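Local coordinates for OTU domain-containing protein wMelOTU (Wolbachia pipientis wMel, PDB 6W9O), which is a deubiquitinase of the OTU cysteine protease family, probably a bacterial effector that removes ubiquitin from its targets, at residues A[54-58]-A[129-134]; A[76-80]-A[114-120]; A[91-96]-A[109-113]. All blocks are in the same frame, centred on the assembly; numbering follows the deposited sequence.

Contact 1. Residues A[54-58]-A[129-134]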
ATOM      1  N   PHE A  54       0.212   4.632  -5.405  1.00 12.86           N
ATOM      2  CA  PHE A  54       0.371   3.712  -4.283  1.00 12.45           C
ATOM      3  C   PHE A  54      -0.808   3.837  -3.356  1.00 13.90           C
ATOM      4  O   PHE A  54      -1.428   2.825  -2.973  1.00 13.09           O
ATOM      5  CB  PHE A  54       1.664   4.041  -3.478  1.00 12.26           C
ATOM      6  CG  PHE A  54       1.730   3.283  -2.205  1.00 12.88           C
ATOM      7  CD1 PHE A  54       2.025   1.903  -2.212  1.00 13.98           C
ATOM      8  CD2 PHE A  54       1.382   3.903  -1.035  1.00 13.90           C
ATOM      9  CE1 PHE A  54       1.970   1.164  -1.057  1.00 14.96           C
ATOM     10  CE2 PHE A  54       1.322   3.183   0.153  1.00 14.22           C
ATOM     11  CZ  PHE A  54       1.603   1.789   0.138  1.00 14.33           C
ATOM     12  N   PHE A  55      -1.134   5.071  -2.990  1.00 12.41           N
ATOM     13  CA  PHE A  55      -2.229   5.320  -2.046  1.00 13.58           C
ATOM     14  C   PHE A  55      -3.556   4.886  -2.630  1.00 15.24           C
ATOM     15  O   PHE A  55      -4.413   4.308  -1.907  1.00 14.80           O
ATOM     16  CB  PHE A  55      -2.245   6.815  -1.708  1.00 13.47           C
ATOM     17  CG  PHE A  55      -0.943   7.268  -1.073  1.00 12.47           C
ATOM     18  CD1 PHE A  55      -0.667   7.022   0.253  1.00 13.28           C
ATOM     19  CD2 PHE A  55       0.003   7.917  -1.863  1.00 13.72           C
ATOM     20  CE1 PHE A  55       0.533   7.394   0.810  1.00 14.98           C
ATOM     21  CE2 PHE A  55       1.208   8.301  -1.295  1.00 14.51           C
ATOM     22  CZ  PHE A  55       1.469   8.053   0.024  1.00 14.82           C
ATOM     23  N   ASP A  56      -3.762   5.155  -3.914  1.00 13.48           N
ATOM     24  CA  ASP A  56      -5.026   4.771  -4.563  1.00 12.74           C
ATOM     25  C   ASP A  56      -5.141   3.253  -4.683  1.00 15.68           C
ATOM     26  O   ASP A  56      -6.263   2.702  -4.554  1.00 15.46           O
ATOM     27  CB  ASP A  56      -5.104   5.416  -5.940  1.00 16.00           C
ATOM     28  CG  ASP A  56      -6.507   5.348  -6.535  1.00 18.08           C
ATOM     29  OD1 ASP A  56      -7.439   5.798  -5.820  1.00 19.58           O
ATOM     30  OD2 ASP A  56      -6.677   4.960  -7.727  1.00 20.05           O
ATOM     31  N   SER A  57      -4.047   2.555  -4.955  1.00 14.47           N
ATOM     32  CA  SER A  57      -4.109   1.085  -5.020  1.00 12.69           C
ATOM     33  C   SER A  57      -4.404   0.501  -3.647  1.00 12.74           C
ATOM     34  O   SER A  57      -5.293  -0.375  -3.497  1.00 13.17           O
ATOM     35  CB  SER A  57      -2.756   0.548  -5.511  1.00 12.50           C
ATOM     36  OG  SER A  57      -2.509   0.977  -6.838  1.00 14.23           O
ATOM     37  N   PHE A  58      -3.728   1.006  -2.607  1.00 13.07           N
ATOM     38  CA  PHE A  58      -3.999   0.560  -1.237  1.00 13.39           C
ATOM     39  C   PHE A  58      -5.445   0.835  -0.856  1.00 12.31           C
ATOM     40  O   PHE A  58      -6.118  -0.033  -0.295  1.00 15.32           O
ATOM     41  CB  PHE A  58      -3.039   1.301  -0.281  1.00 13.29           C
ATOM     42  CG  PHE A  58      -3.068   0.811   1.147  1.00 12.50           C
ATOM     43  CD1 PHE A  58      -2.063  -0.052   1.626  1.00 14.08           C
ATOM     44  CD2 PHE A  58      -4.072   1.237   2.036  1.00 14.69           C
ATOM     45  CE1 PHE A  58      -2.114  -0.513   2.951  1.00 16.26           C
ATOM     46  CE2 PHE A  58      -4.071   0.795   3.369  1.00 16.16           C
ATOM     47  CZ  PHE A  58      -3.094  -0.125   3.777  1.00 16.38           C
ATOM     48  N   GLU A 129       5.443   4.315   3.702  1.00 13.88           N
ATOM     49  CA  GLU A 129       4.018   4.600   3.841  1.00 13.05           C
ATOM     50  C   GLU A 129       3.221   3.332   3.979  1.00 13.36           C
ATOM     51  O   GLU A 129       2.230   3.315   4.727  1.00 13.54           O
ATOM     52  CB  GLU A 129       3.546   5.398   2.634  1.00 14.80           C
ATOM     53  CG  GLU A 129       4.107   6.865   2.641  1.00 13.53           C
ATOM     54  CD  GLU A 129       5.559   6.955   2.277  1.00 14.87           C
ATOM     55  OE1 GLU A 129       5.969   6.304   1.297  1.00 15.63           O
ATOM     56  OE2 GLU A 129       6.273   7.676   2.991  1.00 15.90           O
ATOM     57  N   GLY A 130       3.603   2.247   3.293  1.00 12.18           N
ATOM     58  CA  GLY A 130       2.837   0.992   3.468  1.00 14.35           C
ATOM     59  C   GLY A 130       2.885   0.491   4.903  1.00 13.25           C
ATOM     60  O   GLY A 130       1.862   0.097   5.478  1.00 14.61           O
ATOM     61  N   ARG A 131       4.046   0.557   5.542  1.00 13.05           N
ATOM     62  CA  ARG A 131       4.180   0.121   6.928  1.00 13.35           C
ATOM     63  C   ARG A 131       3.339   0.995   7.865  1.00 12.94           C
ATOM     64  O   ARG A 131       2.658   0.478   8.782  1.00 14.14           O
ATOM     65  CB  ARG A 131       5.660   0.138   7.316  1.00 15.43           C
ATOM     66  CG  ARG A 131       5.870  -0.287   8.756  1.00 16.84           C
ATOM     67  CD  ARG A 131       7.396  -0.562   9.006  1.00 18.93           C
ATOM     68  NE  ARG A 131       7.594  -0.937  10.399  1.00 20.96           N
ATOM     69  CZ  ARG A 131       8.790  -1.250  10.909  1.00 21.63           C
ATOM     70  NH1 ARG A 131       9.851  -1.242  10.125  1.00 25.94           N
ATOM     71  NH2 ARG A 131       8.892  -1.570  12.182  1.00 30.49           N
ATOM     72  N   ILE A 132       3.324   2.309   7.620  1.00 12.24           N
ATOM     73  CA  ILE A 132       2.507   3.217   8.432  1.00 15.00           C
ATOM     74  C   ILE A 132       1.027   2.871   8.283  1.00 13.21           C
ATOM     75  O   ILE A 132       0.283   2.822   9.275  1.00 14.73           O
ATOM     76  CB  ILE A 132       2.750   4.685   8.017  1.00 13.81           C
ATOM     77  CG1 ILE A 132       4.172   5.123   8.375  1.00 13.94           C
ATOM     78  CG2 ILE A 132       1.630   5.593   8.656  1.00 15.53           C
ATOM     79  CD1 ILE A 132       4.590   6.452   7.659  1.00 15.61           C
ATOM     80  N   LEU A 133       0.570   2.627   7.046  1.00 14.01           N
ATOM     81  CA  LEU A 133      -0.860   2.383   6.857  1.00 14.18           C
ATOM     82  C   LEU A 133      -1.256   1.000   7.360  1.00 14.23           C
ATOM     83  O   LEU A 133      -2.406   0.799   7.799  1.00 15.06           O
ATOM     84  CB  LEU A 133      -1.211   2.543   5.381  1.00 15.63           C
ATOM     85  CG  LEU A 133      -0.906   3.943   4.827  1.00 13.91           C
ATOM     86  CD1 LEU A 133      -1.149   3.961   3.321  1.00 14.15           C
ATOM     87  CD2 LEU A 133      -1.781   4.983   5.590  1.00 15.69           C
ATOM     88  N   CYS A 134      -0.355   0.013   7.299  1.00 14.36           N
ATOM     89  CA  CYS A 134      -0.657  -1.304   7.845  1.00 15.12           C
ATOM     90  C   CYS A 134      -0.887  -1.179   9.343  1.00 16.94           C
ATOM     91  O   CYS A 134      -1.813  -1.798   9.917  1.00 17.42           O
ATOM     92  CB  CYS A 134       0.551  -2.226   7.591  1.00 14.65           C
ATOM     93  SG  CYS A 134       0.514  -2.875   5.915  1.00 16.66           S
TER

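Contact 2. Residues A[76-80]-A[114-120]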
ATOM      1  N   ARG A  76      -2.467   9.839   2.695  1.00 15.33           N
ATOM      2  CA  ARG A  76      -1.277  10.695   2.838  1.00 15.56           C
ATOM      3  C   ARG A  76      -1.311  11.420   4.172  1.00 17.44           C
ATOM      4  O   ARG A  76      -0.294  11.518   4.863  1.00 16.08           O
ATOM      5  CB  ARG A  76      -1.192  11.713   1.688  1.00 15.94           C
ATOM      6  CG  ARG A  76      -0.845  11.081   0.334  1.00 14.86           C
ATOM      7  CD  ARG A  76      -0.806  12.183  -0.725  1.00 18.28           C
ATOM      8  NE  ARG A  76      -0.376  11.663  -2.040  1.00 17.04           N
ATOM      9  CZ  ARG A  76       0.904  11.467  -2.384  1.00 17.57           C
ATOM     10  NH1 ARG A  76       1.916  11.713  -1.524  1.00 16.05           N
ATOM     11  NH2 ARG A  76       1.167  11.006  -3.610  1.00 16.16           N
ATOM     12  N   ASN A  77      -2.495  11.917   4.586  1.00 16.77           N
ATOM     13  CA  ASN A  77      -2.574  12.611   5.877  1.00 15.48           C
ATOM     14  C   ASN A  77      -2.257  11.679   7.055  1.00 15.30           C
ATOM     15  O   ASN A  77      -1.676  12.127   8.054  1.00 18.17           O
ATOM     16  CB  ASN A  77      -3.965  13.196   6.053  1.00 19.77           C
ATOM     17  CG  ASN A  77      -3.985  14.185   7.166  1.00 29.34           C
ATOM     18  OD1 ASN A  77      -3.369  15.277   7.055  1.00 34.04           O
ATOM     19  ND2 ASN A  77      -4.686  13.843   8.262  1.00 34.07           N
ATOM     20  N   ASP A  78      -2.621  10.401   6.946  1.00 16.06           N
ATOM     21  CA  ASP A  78      -2.278   9.426   7.994  1.00 15.86           C
ATOM     22  C   ASP A  78      -0.759   9.296   8.113  1.00 16.88           C
ATOM     23  O   ASP A  78      -0.213   9.139   9.216  1.00 18.91           O
ATOM     24  CB  ASP A  78      -2.810   8.031   7.617  1.00 15.18           C
ATOM     25  CG  ASP A  78      -4.367   7.909   7.644  1.00 17.51           C
ATOM     26  OD1 ASP A  78      -5.042   8.682   8.373  1.00 21.69           O
ATOM     27  OD2 ASP A  78      -4.840   7.009   6.906  1.00 18.18           O
ATOM     28  N   CYS A  79      -0.061   9.453   6.988  1.00 14.33           N
ATOM     29  CA  CYS A  79       1.397   9.346   7.038  1.00 15.66           C
ATOM     30  C   CYS A  79       1.994  10.618   7.603  1.00 16.25           C
ATOM     31  O   CYS A  79       2.937  10.570   8.405  1.00 15.92           O
ATOM     32  CB  CYS A  79       1.929   9.067   5.620  1.00 15.38           C
ATOM     33  SG  CYS A  79       1.422   7.393   5.036  1.00 15.56           S
ATOM     34  N   ARG A  80       1.424  11.781   7.239  1.00 14.88           N
ATOM     35  CA  ARG A  80       1.839  13.025   7.872  1.00 15.36           C
ATOM     36  C   ARG A  80       1.666  12.947   9.379  1.00 18.35           C
ATOM     37  O   ARG A  80       2.541  13.366  10.142  1.00 20.04           O
ATOM     38  CB  ARG A  80       0.989  14.187   7.328  1.00 18.27           C
ATOM     39  CG  ARG A  80       1.238  15.488   8.014  1.00 23.79           C
ATOM     40  CD  ARG A  80       0.349  16.558   7.403  1.00 24.78           C
ATOM     41  NE  ARG A  80       0.352  17.768   8.202  1.00 43.89           N
ATOM     42  CZ  ARG A  80       1.059  18.855   7.881  1.00 60.20           C
ATOM     43  NH1 ARG A  80       1.802  18.868   6.764  1.00 58.24           N
ATOM     44  NH2 ARG A  80       1.016  19.936   8.664  1.00 59.83           N
ATOM     45  N   THR A 114       6.705  15.924   6.577  1.00 21.72           N
ATOM     46  CA  THR A 114       5.301  16.234   6.859  1.00 24.00           C
ATOM     47  C   THR A 114       4.722  17.160   5.787  1.00 25.99           C
ATOM     48  O   THR A 114       3.519  17.109   5.508  1.00 28.94           O
ATOM     49  CB  THR A 114       5.127  16.824   8.271  1.00 27.10           C
ATOM     50  OG1 THR A 114       5.776  18.097   8.335  1.00 28.56           O
ATOM     51  CG2 THR A 114       5.776  15.931   9.315  1.00 25.35           C
ATOM     52  N   ALA A 115       5.558  18.000   5.178  1.00 24.47           N
ATOM     53  CA  ALA A 115       5.086  18.808   4.051  1.00 26.13           C
ATOM     54  C   ALA A 115       5.054  17.995   2.759  1.00 28.70           C
ATOM     55  O   ALA A 115       4.058  18.016   2.027  1.00 27.43           O
ATOM     56  CB  ALA A 115       5.966  20.039   3.878  1.00 28.81           C
ATOM     57  N   ASP A 116       6.147  17.277   2.472  1.00 21.66           N
ATOM     58  CA  ASP A 116       6.279  16.618   1.174  1.00 20.72           C
ATOM     59  C   ASP A 116       5.253  15.511   0.986  1.00 18.35           C
ATOM     60  O   ASP A 116       4.801  15.281  -0.151  1.00 18.65           O
ATOM     61  CB  ASP A 116       7.679  16.031   1.028  1.00 19.56           C
ATOM     62  CG  ASP A 116       8.046  15.760  -0.459  1.00 27.89           C
ATOM     63  OD1 ASP A 116       7.748  16.623  -1.340  1.00 28.69           O
ATOM     64  OD2 ASP A 116       8.638  14.689  -0.738  1.00 29.79           O
ATOM     65  N   ILE A 117       4.885  14.779   2.057  1.00 17.01           N
ATOM     66  CA  ILE A 117       4.014  13.631   1.914  1.00 16.95           C
ATOM     67  C   ILE A 117       2.607  14.023   1.467  1.00 16.58           C
ATOM     68  O   ILE A 117       1.890  13.181   0.941  1.00 16.56           O
ATOM     69  CB  ILE A 117       4.026  12.790   3.207  1.00 15.97           C
ATOM     70  CG1 ILE A 117       3.431  11.374   2.978  1.00 17.16           C
ATOM     71  CG2 ILE A 117       3.196  13.495   4.323  1.00 19.50           C
ATOM     72  CD1 ILE A 117       4.202  10.555   1.956  1.00 18.90           C
ATOM     73  N   MET A 118       2.231  15.287   1.630  1.00 16.83           N
ATOM     74  CA  MET A 118       0.920  15.728   1.183  1.00 18.32           C
ATOM     75  C   MET A 118       0.906  16.134  -0.280  1.00 23.39           C
ATOM     76  O   MET A 118      -0.165  16.443  -0.802  1.00 24.35           O
ATOM     77  CB  MET A 118       0.425  16.897   2.035  1.00 21.00           C
ATOM     78  CG  MET A 118       0.245  16.487   3.524  1.00 20.95           C
ATOM     79  SD  MET A 118      -0.761  15.026   3.797  1.00 22.28           S
ATOM     80  CE  MET A 118      -2.336  15.475   3.028  1.00 24.81           C
ATOM     81  N   ARG A 119       2.056  16.129  -0.956  1.00 20.42           N
ATOM     82  CA  ARG A 119       2.126  16.538  -2.359  1.00 20.51           C
ATOM     83  C   ARG A 119       1.937  15.322  -3.250  1.00 19.24           C
ATOM     84  O   ARG A 119       2.565  14.284  -3.015  1.00 17.42           O
ATOM     85  CB  ARG A 119       3.502  17.152  -2.656  1.00 19.42           C
ATOM     86  CG  ARG A 119       3.805  18.391  -1.817  1.00 22.20           C
ATOM     87  CD  ARG A 119       5.188  18.948  -2.158  1.00 24.14           C
ATOM     88  NE  ARG A 119       5.484  20.150  -1.386  1.00 33.94           N
ATOM     89  CZ  ARG A 119       6.496  20.277  -0.538  1.00 37.19           C
ATOM     90  NH1 ARG A 119       7.375  19.290  -0.357  1.00 35.76           N
ATOM     91  NH2 ARG A 119       6.646  21.420   0.120  1.00 42.57           N
ATOM     92  N   ASN A 120       1.076  15.437  -4.275  1.00 19.82           N
ATOM     93  CA  ASN A 120       0.911  14.296  -5.176  1.00 19.66           C
ATOM     94  C   ASN A 120       2.221  13.937  -5.872  1.00 20.69           C
ATOM     95  O   ASN A 120       2.381  12.779  -6.281  1.00 21.27           O
ATOM     96  CB  ASN A 120      -0.140  14.609  -6.232  1.00 22.75           C
ATOM     97  CG  ASN A 120      -1.560  14.533  -5.665  1.00 30.72           C
ATOM     98  OD1 ASN A 120      -1.834  13.784  -4.732  1.00 29.57           O
ATOM     99  ND2 ASN A 120      -2.457  15.308  -6.237  1.00 28.46           N
TER

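Contact 3. Residues A[91-96]-A[109-113]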
ATOM      1  N   PHE A  91      11.292   4.706  11.388  1.00 16.95           N
ATOM      2  CA  PHE A  91      10.830   5.669  10.406  1.00 16.32           C
ATOM      3  C   PHE A  91      11.874   6.727  10.191  1.00 21.15           C
ATOM      4  O   PHE A  91      12.226   7.014   9.039  1.00 20.79           O
ATOM      5  CB  PHE A  91       9.501   6.295  10.901  1.00 17.48           C
ATOM      6  CG  PHE A  91       9.042   7.444  10.053  1.00 15.50           C
ATOM      7  CD1 PHE A  91       9.255   8.764  10.438  1.00 17.86           C
ATOM      8  CD2 PHE A  91       8.445   7.158   8.851  1.00 15.64           C
ATOM      9  CE1 PHE A  91       8.823   9.820   9.598  1.00 18.06           C
ATOM     10  CE2 PHE A  91       7.988   8.206   7.993  1.00 15.40           C
ATOM     11  CZ  PHE A  91       8.194   9.505   8.375  1.00 15.79           C
ATOM     12  N   THR A  92      12.373   7.325  11.268  1.00 19.31           N
ATOM     13  CA  THR A  92      13.421   8.324  11.097  1.00 20.62           C
ATOM     14  C   THR A  92      14.661   7.698  10.483  1.00 26.65           C
ATOM     15  O   THR A  92      15.337   8.343   9.667  1.00 31.60           O
ATOM     16  CB  THR A  92      13.706   9.016  12.429  1.00 23.80           C
ATOM     17  OG1 THR A  92      13.965   8.050  13.474  1.00 28.40           O
ATOM     18  CG2 THR A  92      12.514   9.838  12.856  1.00 29.33           C
ATOM     19  N   ASN A  93      14.946   6.433  10.813  1.00 24.64           N
ATOM     20  CA  ASN A  93      16.096   5.748  10.206  1.00 26.55           C
ATOM     21  C   ASN A  93      15.894   5.595   8.697  1.00 27.09           C
ATOM     22  O   ASN A  93      16.853   5.629   7.920  1.00 29.36           O
ATOM     23  CB  ASN A  93      16.269   4.336  10.790  1.00 28.33           C
ATOM     24  CG  ASN A  93      16.814   4.308  12.243  1.00 32.11           C
ATOM     25  OD1 ASN A  93      17.293   5.298  12.775  1.00 35.94           O
ATOM     26  ND2 ASN A  93      16.713   3.140  12.876  1.00 36.16           N
ATOM     27  N   ALA A  94      14.668   5.393   8.260  1.00 23.25           N
ATOM     28  CA  ALA A  94      14.427   5.048   6.860  1.00 21.15           C
ATOM     29  C   ALA A  94      14.513   6.279   5.987  1.00 27.93           C
ATOM     30  O   ALA A  94      14.898   6.183   4.811  1.00 28.16           O
ATOM     31  CB  ALA A  94      13.012   4.464   6.678  1.00 22.88           C
ATOM     32  N   ILE A  95      14.118   7.436   6.517  1.00 25.76           N
ATOM     33  CA  ILE A  95      14.019   8.602   5.656  1.00 25.57           C
ATOM     34  C   ILE A  95      15.205   9.539   5.809  1.00 33.69           C
ATOM     35  O   ILE A  95      15.290  10.517   5.053  1.00 35.97           O
ATOM     36  CB  ILE A  95      12.709   9.388   5.842  1.00 29.05           C
ATOM     37  CG1 ILE A  95      12.670  10.001   7.252  1.00 31.72           C
ATOM     38  CG2 ILE A  95      11.469   8.512   5.487  1.00 28.26           C
ATOM     39  CD1 ILE A  95      11.586  11.043   7.426  1.00 28.42           C
ATOM     40  N   VAL A  96      16.080   9.308   6.785  1.00 32.84           N
ATOM     41  CA  VAL A  96      17.306  10.106   6.949  1.00 35.85           C
ATOM     42  C   VAL A  96      18.429   9.330   6.286  1.00 47.96           C
ATOM     43  O   VAL A  96      18.259   8.824   5.170  1.00 53.39           O
ATOM     44  CB  VAL A  96      17.662  10.385   8.425  1.00 38.43           C
ATOM     45  CG1 VAL A  96      18.926  11.211   8.485  1.00 46.39           C
ATOM     46  CG2 VAL A  96      16.526  11.105   9.162  1.00 46.98           C
ATOM     47  N   THR A 109      14.463  16.739   8.788  1.00 33.74           N
ATOM     48  CA  THR A 109      14.057  15.741   7.810  1.00 37.40           C
ATOM     49  C   THR A 109      12.615  15.307   8.049  1.00 29.81           C
ATOM     50  O   THR A 109      11.839  15.155   7.098  1.00 28.44           O
ATOM     51  CB  THR A 109      15.008  14.546   7.831  1.00 39.04           C
ATOM     52  OG1 THR A 109      16.322  14.995   7.456  1.00 41.90           O
ATOM     53  CG2 THR A 109      14.527  13.470   6.862  1.00 39.87           C
ATOM     54  N   VAL A 110      12.233  15.134   9.314  1.00 28.64           N
ATOM     55  CA  VAL A 110      10.846  14.788   9.607  1.00 26.37           C
ATOM     56  C   VAL A 110       9.916  15.935   9.245  1.00 29.91           C
ATOM     57  O   VAL A 110       8.815  15.731   8.732  1.00 29.54           O
ATOM     58  CB  VAL A 110      10.724  14.392  11.089  1.00 33.35           C
ATOM     59  CG1 VAL A 110       9.262  14.308  11.501  1.00 33.33           C
ATOM     60  CG2 VAL A 110      11.434  13.053  11.322  1.00 31.67           C
ATOM     61  N   ASP A 111      10.312  17.157   9.540  1.00 32.15           N
ATOM     62  CA  ASP A 111       9.455  18.277   9.166  1.00 33.69           C
ATOM     63  C   ASP A 111       9.310  18.401   7.654  1.00 28.91           C
ATOM     64  O   ASP A 111       8.205  18.653   7.165  1.00 34.63           O
ATOM     65  CB  ASP A 111       9.947  19.571   9.797  1.00 40.30           C
ATOM     66  CG  ASP A 111       9.775  19.560  11.288  1.00 52.66           C
ATOM     67  OD1 ASP A 111      10.673  20.076  11.976  1.00 62.21           O
ATOM     68  OD2 ASP A 111       8.762  18.995  11.772  1.00 57.17           O
ATOM     69  N   ASN A 112      10.397  18.213   6.900  1.00 28.24           N
ATOM     70  CA  ASN A 112      10.273  18.212   5.445  1.00 26.17           C
ATOM     71  C   ASN A 112       9.301  17.138   4.974  1.00 24.75           C
ATOM     72  O   ASN A 112       8.478  17.387   4.083  1.00 26.13           O
ATOM     73  CB  ASN A 112      11.625  17.984   4.789  1.00 26.31           C
ATOM     74  CG  ASN A 112      12.558  19.129   5.002  1.00 39.93           C
ATOM     75  OD1 ASN A 112      13.761  19.004   4.770  1.00 42.84           O
ATOM     76  ND2 ASN A 112      12.018  20.259   5.436  1.00 37.52           N
ATOM     77  N   TYR A 113       9.379  15.938   5.570  1.00 21.87           N
ATOM     78  CA  TYR A 113       8.454  14.854   5.221  1.00 19.33           C
ATOM     79  C   TYR A 113       7.008  15.267   5.442  1.00 21.19           C
ATOM     80  O   TYR A 113       6.147  14.970   4.605  1.00 21.32           O
ATOM     81  CB  TYR A 113       8.763  13.614   6.086  1.00 18.35           C
ATOM     82  CG  TYR A 113       7.860  12.415   5.807  1.00 16.83           C
ATOM     83  CD1 TYR A 113       6.605  12.279   6.417  1.00 16.57           C
ATOM     84  CD2 TYR A 113       8.253  11.426   4.905  1.00 17.60           C
ATOM     85  CE1 TYR A 113       5.786  11.188   6.139  1.00 16.55           C
ATOM     86  CE2 TYR A 113       7.432  10.332   4.623  1.00 17.87           C
ATOM     87  CZ  TYR A 113       6.204  10.213   5.263  1.00 15.59           C
ATOM     88  OH  TYR A 113       5.377   9.115   4.993  1.00 15.45           O
TER

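Contact 1. Residues A[54-58]-A[129-134]
Leu-133 lies over one face of the Phe-58 ring, its CB 4.1 Å from the Phe-58 ring centroid in a CH-pi contact 29° off the normal, and its CD1 over the same face. The CG of Phe-58 is anti to the backbone N (chi1 -172°), which carries the ring out to helix 126-137, where Phe-58 CZ comes 3.6 Å from Leu-133 CB. The Phe-54 ring leans obliquely against the other helix: Phe-54 CZ is 3.6 Å from Gly-130 CA, an approach suited to a residue with no side chain. Phe-54 also forms an edge-to-face pair with Phe-192 of strand 191-197. Phe-54 CD2 covers one face of the Phe-55 ring, and Phe-55 CZ reaches Glu-129 CG at 3.9 Å. Glu-129 thus offers its aliphatic part to the aromatics, while a bend at chi2 (75°) turns the buried carboxylate to Asp-125 N and Tyr-113 OH. Large flat residues suit this gap, the segment axes being 11.5 Å apart. Strand 181-188 touches Phe-54 and Phe-58 too. Such a helix-sheet core is characteristic of the papain-like OTU fold, whose central helix carries the nucleophilic cysteine at its start, consistent with Cys-53 heading helix 53-66.

Contact 2. Residues A[76-80]-A[114-120]
The backbone carbonyls around the type I beta turn from Asp-116 to Arg-119, which leads out of helix 105-116, are met by two arginines of helix 72-84, Arg-76 and Arg-80. The Arg-76 side chain runs out straight before its guanidinium turns, and its NH1 donates to Ile-117 O at 2.9 Å with an angle of 157°. The acceptor lies in the guanidinium plane, whereas NH1 stands above the plane of the carbonyl. Over one guanidinium face sit Arg-119 O and CA of Asn-120, a residue lying toward solvent. Ser-52 OG and Arg-122 O take further N-H groups, so this buried charge is gripped from several directions. Arginine suits the place because its several N-H groups can serve two carbonyls and a hydroxyl at once. Arg-80 NH1 makes a weak bond to Thr-114 O at 2.8 Å. Between the arginines the packing is apolar: Ile-117 spreads CG1 against Cys-79 CB (3.8 Å) and CG2 against Arg-80 CB (3.8 Å). In Met-118 a bend at chi2 brings SD 3.6 Å from Asn-77 N, and another at chi3 lays CE beside the same residue. Cys-79 and Ile-117 both also touch Glu-129, so the contact rests on helix 126-137.

Contact 3. Residues A[91-96]-A[109-113]
Ile-95, near the end of helix 89-95, sends its side chain from CB toward helix 105-116. At CB the chain divides, and with CG1 between the backbone N and the carbonyl carbon (chi1 66°) the longer branch heads for Thr-109. CG1 of Ile-95 lies 4.0 Å from Thr-109 CG2, the two side chains running side by side with opposed directions. The tip, Ile-95 CD1, then settles among three residues: Thr-109 CG2, Val-110 CG2 and Tyr-113 CB, the last at 4.0 Å. A beta-branched residue with a long arm suits this hollow between successive turns of a helix. Thr-109 turns its methyl to this contact and also comes 3.5 Å from Ile-95 O through CG2, while its hydroxyl bonds to His-105 O within its own helix. Val-96 CG2 meets the same methyl, Thr-109 CG2, at 3.9 Å, and Thr-92 CG2 meets Val-110 CG2 at 3.7 Å.

The aromatic pair closes the inner end. Phe-91 points its edge at the face of Tyr-113 in a T-shaped stack, with centroids 4.9 Å apart and planes at 88°, and Phe-91 CZ stands over the centre of the tyrosine ring. Tyrosine suits the place because its ring is buried among apolar neighbours while its hydroxyl finds a partner in Glu-129. The short segments cross nearly at right angles, 84°, and the stack reaches inward: Phe-91 also makes an edge-to-face pair with Phe-82 of helix 72-84, and the Phe-91 ring and the Tyr-113 hydroxyl both touch Ile-132 of helix 126-137.

Overall arrangement
From the N terminus, helix 53-66 comes first, and its partner in contact 1 is reached only at helix 126-137, so contact 1 closes the longest loop. Within it helix 72-84 pairs with the end of helix 105-116 and the turn after it in contact 2, and helix 89-95 meets helix 105-116 in contact 3. The loops sit one within the next, 3 in 2 and 2 in 1, and none cross. Contact 1 lies near the centre of the chain, against the sheet; the centres of contacts 2 and 3 are about 14 and 19 Å from the chain's centre. Phe-55 packs on Arg-76, Leu-133 on Asp-78 and Cys-79 on Tyr-113, joining the five helices into one bundle beside the sheet.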